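Long-range contacts in esterase (Pelagibacterium halotolerans, PDB 5DWD), which probably hydrolyses carboxylic esters, as a carboxylesterase of the alpha/beta-hydrolase superfamily: residues 48-53 with 88-93; 136-141 with 220-225; 26-31 with 77-82; 161-166 with 184-189. One frame throughout, in Å; residues are numbered along the deposited sequence.

Interaction 1 (48-53 with 88-93); sequences HGYGSD and GYEWFP
W91 turns the edge of its indole to the H48 backbone: NE1 donates to H48 O at 2.8 Å, with the oxygen in the ring plane but the bond bent to 146° at the hydrogen. Main-chain bonds of 2.9 Å run from G51 N to Y89 O and from Y89 N to S52 O. H48 CG stands between its own N and carbonyl carbon (chi1 69°), which folds the imidazole back over the S52-D53 backbone: S52 C and D53 CA lie over one face, W91 NE1 over the other, while CE1 comes 3.6 Å from Y89 CB. This H-G-x-G loop helps form the oxyanion hole in many alpha/beta hydrolases and probably does here; Y50 lines a pocket holding a glycol molecule. The Y50 ring lies alongside the E90 side chain, and one water bridges them, 2.5 Å from Y50 OH and 2.6 Å from E90 OE1; G83 N also bonds OE1. In the next shell, H48 ND1 donates to G49 O (2.8 Å), which S52 N reaches from the opposite face of its carbonyl plane, in a type II turn. H48 NE2 accepts from A78 N. A leucine at H48 would probably rob A78 N of its acceptor and G49 O of one of two donors.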
loop_
_atom_site.group_PDB
_atom_site.type_symbol
_atom_site.label_atom_id
_atom_site.label_comp_id
_atom_site.label_asym_id
_atom_site.label_seq_id
_atom_site.Cartn_x
_atom_site.Cartn_y
_atom_site.Cartn_z
ATOM N N HIS B 48 20.130 7.465 -10.668
ATOM C CA HIS B 48 20.461 8.480 -11.733
ATOM C C HIS B 48 19.888 8.180 -13.114
ATOM O O HIS B 48 19.432 7.052 -13.412
ATOM C CB HIS B 48 21.962 8.712 -11.793
ATOM C CG HIS B 48 22.728 7.546 -12.309
ATOM N ND1 HIS B 48 22.725 7.211 -13.650
ATOM C CD2 HIS B 48 23.467 6.589 -11.685
ATOM C CE1 HIS B 48 23.495 6.154 -13.851
ATOM N NE2 HIS B 48 23.904 5.718 -12.669
ATOM N N GLY B 49 19.929 9.206 -13.975
ATOM C CA GLY B 49 19.469 9.072 -15.340
ATOM C C GLY B 49 20.534 8.585 -16.290
ATOM O O GLY B 49 21.711 8.396 -15.948
ATOM N N TYR B 50 20.132 8.429 -17.557
ATOM C CA TYR B 50 21.021 7.970 -18.584
ATOM C C TYR B 50 22.136 8.951 -18.817
ATOM O O TYR B 50 21.907 10.145 -18.978
ATOM C CB TYR B 50 20.226 7.818 -19.892
ATOM C CG TYR B 50 21.003 7.363 -21.099
ATOM C CD1 TYR B 50 21.169 5.937 -21.359
ATOM C CD2 TYR B 50 21.537 8.232 -21.985
ATOM C CE1 TYR B 50 21.885 5.512 -22.485
ATOM C CE2 TYR B 50 22.241 7.777 -23.159
ATOM C CZ TYR B 50 22.423 6.438 -23.364
ATOM O OH TYR B 50 23.120 5.996 -24.509
ATOM N N GLY B 51 23.376 8.483 -18.677
ATOM C CA GLY B 51 24.560 9.260 -18.851
ATOM C C GLY B 51 25.047 10.028 -17.635
ATOM O O GLY B 51 26.063 10.718 -17.747
ATOM N N SER B 52 24.378 9.774 -16.497
ATOM C CA SER B 52 24.712 10.399 -15.216
ATOM C C SER B 52 25.411 9.374 -14.357
ATOM O O SER B 52 25.962 8.419 -14.904
ATOM C CB SER B 52 23.440 10.995 -14.641
ATOM O OG SER B 52 23.620 11.584 -13.378
ATOM N N ASP B 53 25.431 9.614 -13.050
ATOM C CA ASP B 53 26.117 8.735 -12.126
ATOM C C ASP B 53 25.625 8.993 -10.717
ATOM O O ASP B 53 24.867 9.923 -10.468
ATOM C CB ASP B 53 27.640 8.861 -12.226
ATOM C CG ASP B 53 28.208 10.135 -11.754
ATOM O OD1 ASP B 53 27.607 11.034 -11.195
ATOM O OD2 ASP B 53 29.431 10.364 -12.030
ATOM N N GLY B 88 29.832 8.507 -17.917
ATOM C CA GLY B 88 28.680 8.168 -17.080
ATOM C C GLY B 88 28.223 6.740 -17.262
ATOM O O GLY B 88 28.927 5.930 -17.924
ATOM N N TYR B 89 27.052 6.476 -16.760
ATOM C CA TYR B 89 26.490 5.138 -16.701
ATOM C C TYR B 89 25.074 5.074 -17.266
ATOM O O TYR B 89 24.377 6.125 -17.365
ATOM C CB TYR B 89 26.475 4.657 -15.235
ATOM C CG TYR B 89 27.857 4.590 -14.624
ATOM C CD1 TYR B 89 28.746 3.560 -14.917
ATOM C CD2 TYR B 89 28.313 5.682 -13.874
ATOM C CE1 TYR B 89 30.016 3.551 -14.335
ATOM C CE2 TYR B 89 29.585 5.697 -13.293
ATOM C CZ TYR B 89 30.431 4.629 -13.562
ATOM O OH TYR B 89 31.675 4.625 -13.052
ATOM N N GLU B 90 24.625 3.875 -17.615
ATOM C CA GLU B 90 23.267 3.632 -18.060
ATOM C C GLU B 90 22.685 2.429 -17.377
ATOM O O GLU B 90 23.445 1.456 -17.087
ATOM C CB GLU B 90 23.185 3.460 -19.612
ATOM C CG GLU B 90 23.987 2.236 -20.110
ATOM C CD GLU B 90 24.102 2.082 -21.606
ATOM O OE1 GLU B 90 24.120 3.113 -22.306
ATOM O OE2 GLU B 90 24.182 0.872 -22.060
ATOM N N TRP B 91 21.387 2.465 -17.056
ATOM C CA TRP B 91 20.717 1.293 -16.545
ATOM C C TRP B 91 20.548 0.291 -17.691
ATOM O O TRP B 91 20.521 -0.932 -17.483
ATOM C CB TRP B 91 19.351 1.659 -15.878
ATOM C CG TRP B 91 19.536 2.488 -14.698
ATOM C CD1 TRP B 91 19.478 3.883 -14.616
ATOM C CD2 TRP B 91 19.949 2.023 -13.409
ATOM N NE1 TRP B 91 19.840 4.238 -13.356
ATOM C CE2 TRP B 91 20.146 3.154 -12.602
ATOM C CE3 TRP B 91 20.193 0.751 -12.872
ATOM C CZ2 TRP B 91 20.573 3.066 -11.280
ATOM C CZ3 TRP B 91 20.620 0.662 -11.539
ATOM C CH2 TRP B 91 20.800 1.812 -10.763
ATOM N N PHE B 92 20.351 0.824 -18.886
ATOM C CA PHE B 92 20.162 0.031 -20.100
ATOM C C PHE B 92 20.427 0.915 -21.293
ATOM O O PHE B 92 20.361 2.149 -21.172
ATOM C CB PHE B 92 18.789 -0.649 -20.188
ATOM C CG PHE B 92 17.604 0.294 -19.993
ATOM C CD1 PHE B 92 17.073 1.026 -21.065
ATOM C CD2 PHE B 92 16.962 0.415 -18.760
ATOM C CE1 PHE B 92 15.979 1.861 -20.910
ATOM C CE2 PHE B 92 15.868 1.237 -18.605
ATOM C CZ PHE B 92 15.367 1.924 -19.706
ATOM N N PRO B 93 20.773 0.294 -22.455
ATOM C CA PRO B 93 21.160 1.096 -23.624
ATOM C C PRO B 93 19.969 1.676 -24.330
ATOM O O PRO B 93 18.813 1.195 -24.199
ATOM C CB PRO B 93 21.901 0.077 -24.537
ATOM C CG PRO B 93 21.462 -1.225 -24.060
ATOM C CD PRO B 93 21.102 -1.147 -22.620
HETATM O O HOH W 1 23.243 3.477 -24.778
#

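Interaction 2 (136-141 with 220-225); sequences VGFSQG and SGHTIA
S139 and H222 make the one polar link between these segments: OG of S139 lies 2.7 Å from NE2 of H222, at the edge of the imidazole and near its plane, and either atom could be the donor. With CG anti to the backbone N (chi1 -163°), the H222 ring reaches across to the serine, and its other nitrogen, ND1, is hydrogen-bonded to OD2 of D190. The S139-H222-D190 relay is consistent with the catalytic triad of this family. The backbone supports that reading: S139 sits at a positive phi of 60°, the strained conformation of a nucleophile elbow, and a side chain at G137 would run into G141 O.

The remaining contacts are aromatic and apolar. CZ of F138 stands over one face of the H222 ring, displaced toward its rim and 3.7 Å from CD2, with centroids 4.8 Å apart and planes inclined at 41°. The same CZ lies 3.9 Å from CA of T223, and further round the ring CD1 of F138 meets CG1 of I224 at 4.1 Å, the two side chains running antiparallel as they pass. Cutting F138 back to an alanine would probably open a gap over that imidazole face and take from I224 one of its two aromatic neighbours.

F138 ends strand 133-138, between strands 42-47 and 158-162, and shares F162 of the latter with I224. S139 precedes helix 140-149, while the loop bearing H222 leads from strand 212-217 into helix 226-239.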
loop_
_atom_site.group_PDB
_atom_site.type_symbol
_atom_site.label_atom_id
_atom_site.label_comp_id
_atom_site.label_asym_id
_atom_site.label_seq_id
_atom_site.Cartn_x
_atom_site.Cartn_y
_atom_site.Cartn_z
ATOM N N VAL B 136 13.937 6.588 -5.099
ATOM C CA VAL B 136 13.849 7.880 -5.775
ATOM C C VAL B 136 14.627 7.800 -7.092
ATOM O O VAL B 136 15.796 7.407 -7.090
ATOM C CB VAL B 136 14.412 8.994 -4.869
ATOM C CG1 VAL B 136 14.358 10.356 -5.553
ATOM C CG2 VAL B 136 13.575 9.002 -3.589
ATOM N N GLY B 137 14.007 8.173 -8.204
ATOM C CA GLY B 137 14.761 8.153 -9.471
ATOM C C GLY B 137 14.512 9.363 -10.328
ATOM O O GLY B 137 13.502 10.024 -10.168
ATOM N N PHE B 138 15.483 9.655 -11.197
ATOM C CA PHE B 138 15.332 10.680 -12.209
ATOM C C PHE B 138 15.479 10.073 -13.590
ATOM O O PHE B 138 16.440 9.332 -13.847
ATOM C CB PHE B 138 16.390 11.784 -12.050
ATOM C CG PHE B 138 16.349 12.839 -13.133
ATOM C CD1 PHE B 138 15.308 13.716 -13.221
ATOM C CD2 PHE B 138 17.356 12.959 -14.058
ATOM C CE1 PHE B 138 15.243 14.666 -14.235
ATOM C CE2 PHE B 138 17.324 13.939 -15.050
ATOM C CZ PHE B 138 16.238 14.770 -15.164
ATOM N N SER B 139 14.510 10.399 -14.466
ATOM C CA SER B 139 14.574 10.018 -15.895
ATOM C C SER B 139 14.640 8.486 -16.041
ATOM O O SER B 139 13.746 7.795 -15.539
ATOM C CB SER B 139 15.708 10.783 -16.527
ATOM O OG SER B 139 15.544 10.733 -17.981
ATOM N N GLN B 140 15.706 7.966 -16.659
ATOM C CA GLN B 140 15.825 6.499 -16.760
ATOM C C GLN B 140 15.803 5.838 -15.354
ATOM O O GLN B 140 15.248 4.787 -15.163
ATOM C CB GLN B 140 17.154 6.112 -17.480
ATOM C CG GLN B 140 17.158 4.611 -17.812
ATOM C CD GLN B 140 18.397 4.224 -18.655
ATOM O OE1 GLN B 140 19.509 4.250 -18.155
ATOM N NE2 GLN B 140 18.208 4.088 -19.942
ATOM N N GLY B 141 16.372 6.539 -14.342
ATOM C CA GLY B 141 16.295 6.030 -12.991
ATOM C C GLY B 141 14.924 6.005 -12.426
ATOM O O GLY B 141 14.611 5.176 -11.573
ATOM N N SER B 220 9.215 24.125 -16.600
ATOM C CA SER B 220 10.485 23.508 -16.433
ATOM C C SER B 220 10.644 22.289 -17.398
ATOM O O SER B 220 9.645 21.653 -17.720
ATOM C CB SER B 220 10.570 23.076 -14.960
ATOM O OG SER B 220 11.730 22.289 -14.701
ATOM N N GLY B 221 11.905 22.003 -17.797
ATOM C CA GLY B 221 12.183 20.929 -18.737
ATOM C C GLY B 221 12.698 19.707 -17.961
ATOM O O GLY B 221 12.146 19.326 -16.922
ATOM N N HIS B 222 13.697 19.068 -18.557
ATOM C CA HIS B 222 14.199 17.742 -18.120
ATOM C C HIS B 222 15.210 17.980 -17.011
ATOM O O HIS B 222 16.431 17.905 -17.185
ATOM C CB HIS B 222 14.734 16.905 -19.273
ATOM C CG HIS B 222 14.868 15.441 -18.974
ATOM N ND1 HIS B 222 13.780 14.667 -18.714
ATOM C CD2 HIS B 222 15.965 14.603 -18.874
ATOM C CE1 HIS B 222 14.168 13.420 -18.465
ATOM N NE2 HIS B 222 15.474 13.361 -18.583
ATOM N N THR B 223 14.659 18.253 -15.866
ATOM C CA THR B 223 15.420 18.525 -14.625
ATOM C C THR B 223 14.504 18.391 -13.416
ATOM O O THR B 223 13.332 18.058 -13.579
ATOM C CB THR B 223 16.039 19.916 -14.697
ATOM O OG1 THR B 223 16.961 20.083 -13.651
ATOM C CG2 THR B 223 14.961 20.980 -14.661
ATOM N N ILE B 224 15.033 18.627 -12.223
ATOM C CA ILE B 224 14.227 18.773 -11.017
ATOM C C ILE B 224 14.159 20.278 -10.681
ATOM O O ILE B 224 15.241 20.884 -10.396
ATOM C CB ILE B 224 14.838 17.973 -9.844
ATOM C CG1 ILE B 224 14.953 16.497 -10.217
ATOM C CG2 ILE B 224 14.024 18.187 -8.598
ATOM C CD1 ILE B 224 15.463 15.555 -9.143
ATOM N N ALA B 225 12.973 20.824 -10.854
ATOM C CA ALA B 225 12.659 22.269 -10.641
ATOM C C ALA B 225 12.608 22.459 -9.120
ATOM O O ALA B 225 12.332 21.531 -8.355
ATOM C CB ALA B 225 11.368 22.671 -11.285
#

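Interaction 3 (26-31 with 77-82); sequences VKLSGP and NAPHVC
N77 and S29 join two loops at the border of the alpha/beta-hydrolase sheet: 26-31 runs into the outermost strand 32-33, while 77-82 leaves the neighbouring strand 71-74 for the small hairpin of strands 80-82 and 89-90. CB of N77 packs 3.5 Å from S29 O. With chi1 at -62°, CG stands beside the residue's own N, so backbone and amide turn to the same serine. At the tip, ND2 donates to S29 OG over 3.1 Å (154° at the hydrogen), with OG tilted a little out of the amide plane. The other branch, OD1, accepts from G54 N, so both arms of the amide are held and its flip is fixed. The backbone adds a bond of its own, N77 N donating to S29 O at 2.7 Å. The apolar side of the contact is L28, whose CD2 lies 3.9 Å from P79 CB and reaches N77 O at 3.7 Å; V114 of helix 101-126 packs against both L28 and P79. A water completes the join, accepting from S29 N at 2.9 Å and donating to N77 O at 2.8 Å.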
loop_
_atom_site.group_PDB
_atom_site.type_symbol
_atom_site.label_atom_id
_atom_site.label_comp_id
_atom_site.label_asym_id
_atom_site.label_seq_id
_atom_site.Cartn_x
_atom_site.Cartn_y
_atom_site.Cartn_z
ATOM N N VAL B 26 26.498 -9.031 -10.007
ATOM C CA VAL B 26 26.969 -7.665 -10.265
ATOM C C VAL B 26 26.730 -6.872 -8.968
ATOM O O VAL B 26 25.645 -6.926 -8.402
ATOM C CB VAL B 26 26.276 -7.040 -11.514
ATOM C CG1 VAL B 26 27.034 -5.798 -11.973
ATOM C CG2 VAL B 26 26.152 -8.057 -12.663
ATOM N N LYS B 27 27.765 -6.203 -8.473
ATOM C CA LYS B 27 27.749 -5.462 -7.209
ATOM C C LYS B 27 27.884 -3.979 -7.547
ATOM O O LYS B 27 28.844 -3.580 -8.166
ATOM C CB LYS B 27 28.902 -5.910 -6.310
ATOM N N LEU B 28 26.945 -3.148 -7.126
ATOM C CA LEU B 28 26.972 -1.756 -7.573
ATOM C C LEU B 28 27.848 -0.886 -6.650
ATOM O O LEU B 28 27.988 -1.156 -5.476
ATOM C CB LEU B 28 25.521 -1.216 -7.821
ATOM C CG LEU B 28 24.560 -1.957 -8.788
ATOM C CD1 LEU B 28 23.196 -1.251 -8.983
ATOM C CD2 LEU B 28 25.111 -2.185 -10.206
ATOM N N SER B 29 28.533 0.080 -7.222
ATOM C CA SER B 29 29.371 0.994 -6.449
ATOM C C SER B 29 28.566 2.278 -6.457
ATOM O O SER B 29 27.747 2.445 -7.353
ATOM C CB SER B 29 30.717 1.239 -7.169
ATOM O OG SER B 29 30.525 1.793 -8.500
ATOM N N GLY B 30 28.860 3.171 -5.522
ATOM C CA GLY B 30 28.449 4.550 -5.582
ATOM C C GLY B 30 28.531 5.162 -4.196
ATOM O O GLY B 30 28.837 4.445 -3.221
ATOM N N PRO B 31 28.291 6.456 -4.107
ATOM C CA PRO B 31 28.362 7.174 -2.819
ATOM C C PRO B 31 27.268 6.857 -1.895
ATOM O O PRO B 31 26.160 6.530 -2.303
ATOM C CB PRO B 31 28.345 8.639 -3.191
ATOM C CG PRO B 31 27.727 8.674 -4.553
ATOM C CD PRO B 31 28.028 7.386 -5.244
ATOM N N ASN B 77 25.909 3.701 -8.840
ATOM C CA ASN B 77 26.147 3.816 -10.276
ATOM C C ASN B 77 25.419 2.668 -10.990
ATOM O O ASN B 77 25.480 1.529 -10.542
ATOM C CB ASN B 77 27.614 3.767 -10.603
ATOM C CG ASN B 77 28.385 4.885 -10.002
ATOM O OD1 ASN B 77 27.978 6.083 -10.054
ATOM N ND2 ASN B 77 29.586 4.553 -9.488
ATOM N N ALA B 78 24.759 2.950 -12.130
ATOM C CA ALA B 78 24.140 1.941 -12.919
ATOM C C ALA B 78 25.237 0.983 -13.449
ATOM O O ALA B 78 26.404 1.348 -13.491
ATOM C CB ALA B 78 23.378 2.605 -14.055
ATOM N N PRO B 79 24.814 -0.212 -13.868
ATOM C CA PRO B 79 25.747 -1.255 -14.060
ATOM C C PRO B 79 26.588 -1.213 -15.335
ATOM O O PRO B 79 27.515 -1.985 -15.481
ATOM C CB PRO B 79 24.851 -2.504 -14.053
ATOM C CG PRO B 79 23.483 -2.035 -14.391
ATOM C CD PRO B 79 23.428 -0.698 -13.768
ATOM N N HIS B 80 26.262 -0.356 -16.266
ATOM C CA HIS B 80 26.957 -0.318 -17.538
ATOM C C HIS B 80 27.439 1.083 -17.845
ATOM O O HIS B 80 26.747 2.076 -17.563
ATOM C CB HIS B 80 25.928 -0.648 -18.588
ATOM C CG HIS B 80 25.156 -1.903 -18.328
ATOM N ND1 HIS B 80 25.715 -3.159 -18.442
ATOM C CD2 HIS B 80 23.865 -2.094 -17.952
ATOM C CE1 HIS B 80 24.804 -4.076 -18.146
ATOM N NE2 HIS B 80 23.672 -3.456 -17.857
ATOM N N VAL B 81 28.575 1.211 -18.521
ATOM C CA VAL B 81 28.987 2.500 -19.062
ATOM C C VAL B 81 27.954 2.957 -20.068
ATOM O O VAL B 81 27.400 2.188 -20.889
ATOM C CB VAL B 81 30.387 2.400 -19.709
ATOM C CG1 VAL B 81 30.790 3.657 -20.444
ATOM C CG2 VAL B 81 31.418 2.013 -18.647
ATOM N N CYS B 82 27.679 4.249 -20.039
ATOM C CA CYS B 82 26.694 4.823 -20.933
ATOM C C CYS B 82 27.200 4.865 -22.372
ATOM O O CYS B 82 28.283 5.423 -22.640
ATOM C CB CYS B 82 26.347 6.235 -20.495
ATOM S SG CYS B 82 25.186 7.084 -21.595
HETATM O O HOH W 2 27.852 0.154 -10.025
#

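Interaction 4 (161-166 with 184-189); sequences AFSGLI and LIHGDL
I185 buries more surface here than any other residue, and it meets its neighbour strand through both backbone and side chain. Its N donates to A161 O at 3.0 Å and its O accepts from S163 N at 2.8 Å, the alternation expected of parallel strands; 158-162 and 182-187 are joined through helix 169-175 as a beta-alpha-beta unit. On the sheet face carrying F162 and I185, CD1 of I185 lies 3.5 Å from CE1 of F162, the two side chains running side by side in the same direction. On the face carrying A161 and L184, A161 CB comes 3.9 Å from L184 CD2. A water accepts from S163 OG and G187 N, continuing the link where the strands part. H186, still in strand 182-187 but one residue beyond the last bridge, has CG anti to its N (chi1 -152°), which carries the ring under S163: CA of S163 sits 3.6 Å from the centroid, 12° off the normal, a CH-pi contact. At the ring edge CE1 comes 3.3 Å from G164 O. NE2 donates to V193 O and ND1 bonds S198 OG, so the ring is fixed in rotation with its face presented to S163 CA.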
loop_
_atom_site.group_PDB
_atom_site.type_symbol
_atom_site.label_atom_id
_atom_site.label_comp_id
_atom_site.label_asym_id
_atom_site.label_seq_id
_atom_site.Cartn_x
_atom_site.Cartn_y
_atom_site.Cartn_z
ATOM N N ALA B 161 9.262 9.356 -8.395
ATOM C CA ALA B 161 9.711 9.298 -9.787
ATOM C C ALA B 161 9.717 10.667 -10.398
ATOM O O ALA B 161 8.651 11.187 -10.698
ATOM C CB ALA B 161 8.818 8.357 -10.568
ATOM N N PHE B 162 10.899 11.203 -10.602
ATOM C CA PHE B 162 11.069 12.485 -11.279
ATOM C C PHE B 162 11.291 12.269 -12.788
ATOM O O PHE B 162 12.244 11.615 -13.216
ATOM C CB PHE B 162 12.290 13.233 -10.821
ATOM C CG PHE B 162 12.247 13.693 -9.373
ATOM C CD1 PHE B 162 11.734 14.928 -9.072
ATOM C CD2 PHE B 162 12.862 12.970 -8.362
ATOM C CE1 PHE B 162 11.739 15.391 -7.740
ATOM C CE2 PHE B 162 12.887 13.431 -7.067
ATOM C CZ PHE B 162 12.359 14.669 -6.747
ATOM N N SER B 163 10.394 12.790 -13.588
ATOM C CA SER B 163 10.581 12.833 -15.058
ATOM C C SER B 163 10.773 11.489 -15.751
ATOM O O SER B 163 11.586 11.369 -16.631
ATOM C CB SER B 163 11.716 13.790 -15.439
ATOM O OG SER B 163 11.572 15.044 -14.704
ATOM N N GLY B 164 9.930 10.532 -15.347
ATOM C CA GLY B 164 9.900 9.194 -15.809
ATOM C C GLY B 164 8.589 8.850 -16.464
ATOM O O GLY B 164 7.883 9.702 -16.990
ATOM N N LEU B 165 8.301 7.547 -16.517
ATOM C CA LEU B 165 7.092 6.988 -17.116
ATOM C C LEU B 165 7.074 5.504 -16.705
ATOM O O LEU B 165 8.024 5.019 -16.158
ATOM C CB LEU B 165 7.094 7.169 -18.641
ATOM C CG LEU B 165 8.341 6.762 -19.411
ATOM C CD1 LEU B 165 8.503 5.246 -19.569
ATOM C CD2 LEU B 165 8.341 7.407 -20.792
ATOM N N ILE B 166 5.974 4.823 -17.053
ATOM C CA ILE B 166 5.799 3.387 -16.850
ATOM C C ILE B 166 6.267 2.679 -18.086
ATOM O O ILE B 166 5.661 2.885 -19.170
ATOM C CB ILE B 166 4.389 2.993 -16.513
ATOM C CG1 ILE B 166 3.940 3.583 -15.215
ATOM C CG2 ILE B 166 4.309 1.485 -16.342
ATOM C CD1 ILE B 166 2.427 3.490 -14.964
ATOM N N LEU B 184 4.735 11.182 -8.524
ATOM C CA LEU B 184 5.300 11.516 -9.817
ATOM C C LEU B 184 5.482 13.005 -9.911
ATOM O O LEU B 184 4.556 13.740 -9.524
ATOM C CB LEU B 184 4.340 11.098 -10.934
ATOM C CG LEU B 184 3.849 9.629 -10.891
ATOM C CD1 LEU B 184 2.657 9.436 -11.842
ATOM C CD2 LEU B 184 4.939 8.620 -11.193
ATOM N N ILE B 185 6.649 13.430 -10.414
ATOM C CA ILE B 185 6.961 14.834 -10.556
ATOM C C ILE B 185 7.543 15.014 -11.909
ATOM O O ILE B 185 8.491 14.294 -12.276
ATOM C CB ILE B 185 8.016 15.247 -9.504
ATOM C CG1 ILE B 185 7.373 15.123 -8.110
ATOM C CG2 ILE B 185 8.505 16.682 -9.774
ATOM C CD1 ILE B 185 8.280 15.372 -7.012
ATOM N N HIS B 186 7.041 16.008 -12.695
ATOM C CA HIS B 186 7.465 16.088 -14.082
ATOM C C HIS B 186 7.329 17.529 -14.578
ATOM O O HIS B 186 6.351 18.126 -14.269
ATOM C CB HIS B 186 6.590 15.098 -14.918
ATOM C CG HIS B 186 7.240 14.560 -16.151
ATOM N ND1 HIS B 186 7.252 13.219 -16.413
ATOM C CD2 HIS B 186 7.990 15.127 -17.140
ATOM C CE1 HIS B 186 7.884 12.978 -17.535
ATOM N NE2 HIS B 186 8.378 14.105 -17.990
ATOM N N GLY B 187 8.284 18.000 -15.353
ATOM C CA GLY B 187 8.223 19.352 -15.977
ATOM C C GLY B 187 7.430 19.391 -17.240
ATOM O O GLY B 187 7.508 18.509 -18.077
ATOM N N ASP B 188 6.580 20.418 -17.377
ATOM C CA ASP B 188 5.755 20.413 -18.593
ATOM C C ASP B 188 6.393 20.852 -19.852
ATOM O O ASP B 188 5.829 20.555 -20.878
ATOM C CB ASP B 188 4.456 21.175 -18.450
ATOM C CG ASP B 188 4.632 22.539 -18.044
ATOM O OD1 ASP B 188 5.738 23.079 -18.056
ATOM O OD2 ASP B 188 3.549 23.123 -17.740
ATOM N N LEU B 189 7.559 21.462 -19.787
ATOM C CA LEU B 189 8.344 21.797 -20.958
ATOM C C LEU B 189 9.391 20.738 -21.332
ATOM O O LEU B 189 10.235 20.975 -22.154
ATOM C CB LEU B 189 9.028 23.147 -20.720
ATOM C CG LEU B 189 8.142 24.372 -20.417
ATOM C CD1 LEU B 189 9.082 25.576 -20.298
ATOM C CD2 LEU B 189 7.113 24.532 -21.508
HETATM O O HOH W 3 10.775 16.935 -16.352
#

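In the fold
From the N terminus, interaction 3 opens first at 26-31 and interaction 1 at 48-53; interaction 3 closes at 77-82 before interaction 1 closes at 88-93, so the two loops cross, and their later segments pair as the hairpin of strands 80-82 and 89-90. Interaction 2 opens afterwards at 136-141 and closes only at 220-225, with interaction 4 (161-166 to 184-189, a beta-alpha-beta unit round helix 169-175) nested inside it. W91 N and Q140 OE1 tie interaction 1 to interaction 2, while S139 N and F162 O tie interaction 2 to interaction 4 across neighbouring strands. Interactions 3 and 4 lie on opposite sides of the chain's centre, their centres about 23 Å apart.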